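Local coordinates for FACT complex subunit SPT16 (Ashbya gossypii, PDB 6A8M), which probably acts, as a subunit of the FACT complex, as a histone chaperone that reorganizes nucleosomes during transcription, DNA replication and DNA repair, at residues S25-L37 and L121-A135. Residues are numbered along the deposited sequence; the frame is centred on the assembly and turned at random.
Sequences SFDGSPSSLVFIL and LVERVREAGSAVGLA
Strands 32-37 and 131-134 run parallel, their axes 4.6 Å apart at an angle of 38°, and three backbone hydrogen bonds tie residues 31-34 to 131-133: S31 N to A131 O, G133 N to S32 O at 2.8 Å, and V34 N to G133 O. The last runs almost straight down the carbonyl, at 173°, whereas S31 N approaches A131 O tilted from the carbonyl plane. Beyond V34 the strands part, and a water takes over the ladder, donating to V34 O and accepting from A135 N.

On the face turned to helix 113-128, V34 rests its CG2 methyl against both V125 CG2, 3.8 Å away, and V132 CG1, crossing both valines obliquely. With chi1 at -177°, its other methyl, CG1, reaches the neighbourhood of L121, where it lies 4.4 Å from CD2. Next along this face, S32 OG lies beside V125 CG1 and V132 CG1; the hydroxyl shares a water with G129 O and A131 O, 2.6 Å from OG, so a polar group among valines is satisfied where helix passes into strand. S31 CB packs against A128 O at the end of the helix, beside G129, whose positive phi turns the chain out of helical shape.

On the opposite face of the sheet, L33 brings CD2 to 3.6 Å from G133 CA, occupying the side where that glycine carries no side chain, and P30 CB rests near G133 N. The A135 methyl meets the F35 ring at its edge.

Strand 64-68 pairs with the far edge of 32-37, and 162-165 follows 131-134. The arrangement illustrates alpha/beta packing: helix 113-128 lies against a mixed six-stranded sheet, and its chain turns at G129 into an interior strand, parallel to both of its neighbours, of the Spt16 N-terminal lobe.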
# COMPACT_ATOMS: atom_id res chain seq x y z
N SER A 25 21.32 8.42 8.75
CA SER A 25 20.56 9.41 9.52
C SER A 25 19.15 8.94 9.87
O SER A 25 18.37 9.74 10.42
CB SER A 25 20.50 10.73 8.76
OG SER A 25 19.72 10.60 7.59
N PHE A 26 18.79 7.70 9.55
CA PHE A 26 17.62 7.10 10.19
C PHE A 26 17.74 7.21 11.70
O PHE A 26 18.85 7.22 12.26
CB PHE A 26 17.46 5.62 9.81
CG PHE A 26 17.03 5.39 8.39
CD1 PHE A 26 16.68 6.45 7.56
CD2 PHE A 26 16.96 4.09 7.89
CE1 PHE A 26 16.26 6.21 6.25
CE2 PHE A 26 16.55 3.86 6.58
CZ PHE A 26 16.20 4.91 5.77
N ASP A 27 16.60 7.30 12.37
CA ASP A 27 16.58 7.24 13.83
C ASP A 27 17.41 6.06 14.30
O ASP A 27 17.36 4.97 13.73
CB ASP A 27 15.14 7.09 14.34
CG ASP A 27 14.30 8.34 14.13
OD1 ASP A 27 14.87 9.40 13.77
OD2 ASP A 27 13.06 8.26 14.31
N GLY A 28 18.19 6.28 15.36
CA GLY A 28 19.05 5.23 15.87
C GLY A 28 20.40 5.12 15.19
O GLY A 28 21.21 4.30 15.63
N SER A 29 20.65 5.90 14.14
CA SER A 29 21.94 5.95 13.47
C SER A 29 22.52 4.57 13.15
O SER A 29 23.58 4.20 13.66
CB SER A 29 22.94 6.76 14.30
OG SER A 29 22.48 8.08 14.54
N PRO A 30 21.84 3.77 12.33
CA PRO A 30 22.42 2.47 11.97
C PRO A 30 23.66 2.67 11.11
O PRO A 30 23.72 3.60 10.30
CB PRO A 30 21.29 1.77 11.19
CG PRO A 30 20.49 2.92 10.62
CD PRO A 30 20.55 4.02 11.65
N SER A 31 24.65 1.80 11.31
CA SER A 31 25.89 1.84 10.55
C SER A 31 25.85 0.96 9.31
O SER A 31 26.73 1.07 8.45
CB SER A 31 27.06 1.38 11.43
OG SER A 31 27.16 2.17 12.60
N SER A 32 24.84 0.10 9.20
CA SER A 32 24.63 -0.80 8.07
C SER A 32 23.20 -1.30 8.17
O SER A 32 22.56 -1.15 9.21
CB SER A 32 25.62 -1.97 8.08
OG SER A 32 25.47 -2.79 9.23
N LEU A 33 22.72 -1.90 7.09
CA LEU A 33 21.37 -2.46 7.00
C LEU A 33 21.48 -3.91 6.59
O LEU A 33 22.32 -4.25 5.75
CB LEU A 33 20.52 -1.71 5.97
CG LEU A 33 20.40 -0.20 6.10
CD1 LEU A 33 19.53 0.35 5.01
CD2 LEU A 33 19.85 0.15 7.50
N VAL A 34 20.63 -4.78 7.16
CA VAL A 34 20.52 -6.16 6.69
C VAL A 34 19.04 -6.53 6.54
O VAL A 34 18.27 -6.42 7.49
CB VAL A 34 21.21 -7.16 7.64
CG1 VAL A 34 21.11 -8.55 7.06
CG2 VAL A 34 22.69 -6.77 7.89
N PHE A 35 18.67 -7.01 5.34
CA PHE A 35 17.32 -7.46 5.03
C PHE A 35 17.39 -8.89 4.52
O PHE A 35 18.17 -9.17 3.60
CB PHE A 35 16.66 -6.55 3.99
CG PHE A 35 16.62 -5.11 4.39
CD1 PHE A 35 15.63 -4.66 5.23
CD2 PHE A 35 17.58 -4.22 3.95
CE1 PHE A 35 15.58 -3.34 5.64
CE2 PHE A 35 17.55 -2.88 4.35
CZ PHE A 35 16.54 -2.44 5.19
N ILE A 36 16.56 -9.77 5.07
CA ILE A 36 16.63 -11.20 4.75
C ILE A 36 15.24 -11.64 4.32
O ILE A 36 14.30 -11.60 5.12
CB ILE A 36 17.13 -12.05 5.92
CG1 ILE A 36 18.28 -11.36 6.66
CG2 ILE A 36 17.54 -13.43 5.42
CD1 ILE A 36 17.83 -10.46 7.79
N LEU A 37 15.13 -12.12 3.09
CA LEU A 37 13.86 -12.61 2.58
C LEU A 37 13.96 -14.13 2.53
O LEU A 37 14.86 -14.67 1.89
CB LEU A 37 13.56 -12.03 1.19
CG LEU A 37 12.06 -11.75 0.97
CD1 LEU A 37 11.88 -10.75 -0.13
CD2 LEU A 37 11.27 -13.04 0.69
N LEU A 121 29.43 -12.13 6.32
CA LEU A 121 28.66 -10.89 6.31
C LEU A 121 28.62 -10.27 7.70
O LEU A 121 28.77 -9.05 7.84
CB LEU A 121 27.26 -11.14 5.78
CG LEU A 121 26.42 -9.86 5.84
CD1 LEU A 121 26.87 -8.87 4.78
CD2 LEU A 121 24.98 -10.17 5.75
N VAL A 122 28.45 -11.08 8.75
CA VAL A 122 28.49 -10.57 10.12
C VAL A 122 29.83 -9.87 10.40
O VAL A 122 29.86 -8.86 11.11
CB VAL A 122 28.21 -11.71 11.12
CG1 VAL A 122 28.96 -11.50 12.41
CG2 VAL A 122 26.71 -11.79 11.37
N GLU A 123 30.93 -10.37 9.84
CA GLU A 123 32.21 -9.68 10.02
C GLU A 123 32.16 -8.27 9.43
O GLU A 123 32.60 -7.30 10.06
CB GLU A 123 33.35 -10.48 9.38
CG GLU A 123 33.64 -11.84 10.02
CD GLU A 123 33.98 -11.75 11.50
OE1 GLU A 123 35.10 -11.30 11.84
OE2 GLU A 123 33.12 -12.14 12.33
N ARG A 124 31.61 -8.13 8.23
CA ARG A 124 31.50 -6.80 7.64
C ARG A 124 30.54 -5.92 8.45
O ARG A 124 30.81 -4.72 8.63
CB ARG A 124 31.06 -6.91 6.18
CG ARG A 124 31.32 -5.65 5.37
CD ARG A 124 31.06 -5.85 3.89
NE ARG A 124 31.82 -6.98 3.34
CZ ARG A 124 32.06 -7.13 2.04
NH1 ARG A 124 31.60 -6.23 1.17
NH2 ARG A 124 32.75 -8.18 1.61
N VAL A 125 29.44 -6.48 8.96
CA VAL A 125 28.47 -5.69 9.70
C VAL A 125 29.08 -5.14 10.99
O VAL A 125 28.91 -3.96 11.32
CB VAL A 125 27.20 -6.53 9.99
CG1 VAL A 125 26.39 -5.90 11.09
CG2 VAL A 125 26.36 -6.68 8.71
N ARG A 126 29.80 -5.98 11.73
CA ARG A 126 30.36 -5.51 13.00
C ARG A 126 31.49 -4.52 12.78
O ARG A 126 31.70 -3.62 13.61
CB ARG A 126 30.83 -6.70 13.84
CG ARG A 126 32.03 -7.47 13.28
CD ARG A 126 32.26 -8.75 14.08
NE ARG A 126 33.52 -9.42 13.74
CZ ARG A 126 34.62 -9.36 14.48
NH1 ARG A 126 34.63 -8.66 15.61
NH2 ARG A 126 35.72 -10.00 14.09
N GLU A 127 32.21 -4.64 11.67
CA GLU A 127 33.22 -3.64 11.32
C GLU A 127 32.57 -2.29 11.08
O GLU A 127 33.12 -1.25 11.47
CB GLU A 127 34.00 -4.10 10.09
CG GLU A 127 34.91 -3.03 9.49
CD GLU A 127 35.92 -2.50 10.49
OE1 GLU A 127 36.38 -3.28 11.36
OE2 GLU A 127 36.24 -1.29 10.42
N ALA A 128 31.39 -2.29 10.45
CA ALA A 128 30.67 -1.04 10.19
C ALA A 128 30.25 -0.36 11.48
O ALA A 128 30.32 0.87 11.59
CB ALA A 128 29.46 -1.33 9.30
N GLY A 129 29.81 -1.12 12.47
CA GLY A 129 29.32 -0.53 13.70
C GLY A 129 28.38 -1.46 14.43
O GLY A 129 27.98 -2.52 13.94
N SER A 130 28.01 -1.04 15.65
CA SER A 130 27.21 -1.90 16.50
C SER A 130 25.72 -1.76 16.22
O SER A 130 24.96 -2.69 16.50
CB SER A 130 27.50 -1.61 17.98
OG SER A 130 27.33 -0.24 18.28
N ALA A 131 25.28 -0.61 15.70
CA ALA A 131 23.88 -0.41 15.36
C ALA A 131 23.63 -0.91 13.94
O ALA A 131 24.24 -0.42 12.98
CB ALA A 131 23.49 1.07 15.47
N VAL A 132 22.70 -1.86 13.81
CA VAL A 132 22.37 -2.50 12.54
C VAL A 132 20.90 -2.26 12.26
O VAL A 132 20.05 -2.62 13.07
CB VAL A 132 22.68 -4.01 12.58
CG1 VAL A 132 22.65 -4.59 11.18
CG2 VAL A 132 24.02 -4.26 13.25
N GLY A 133 20.60 -1.70 11.08
CA GLY A 133 19.22 -1.44 10.71
C GLY A 133 18.57 -2.71 10.19
O GLY A 133 19.13 -3.40 9.34
N LEU A 134 17.40 -3.03 10.73
CA LEU A 134 16.70 -4.27 10.43
C LEU A 134 15.22 -3.99 10.25
O LEU A 134 14.69 -3.02 10.80
CB LEU A 134 16.87 -5.29 11.56
CG LEU A 134 18.29 -5.72 11.92
CD1 LEU A 134 18.22 -6.60 13.14
CD2 LEU A 134 18.90 -6.46 10.76
N ALA A 135 14.55 -4.86 9.48
CA ALA A 135 13.09 -4.89 9.43
C ALA A 135 12.63 -5.82 10.56
O ALA A 135 12.47 -7.03 10.38
CB ALA A 135 12.61 -5.34 8.05
O HOH W 1 26.34 -1.91 11.50
O HOH W 2 15.99 -7.30 8.62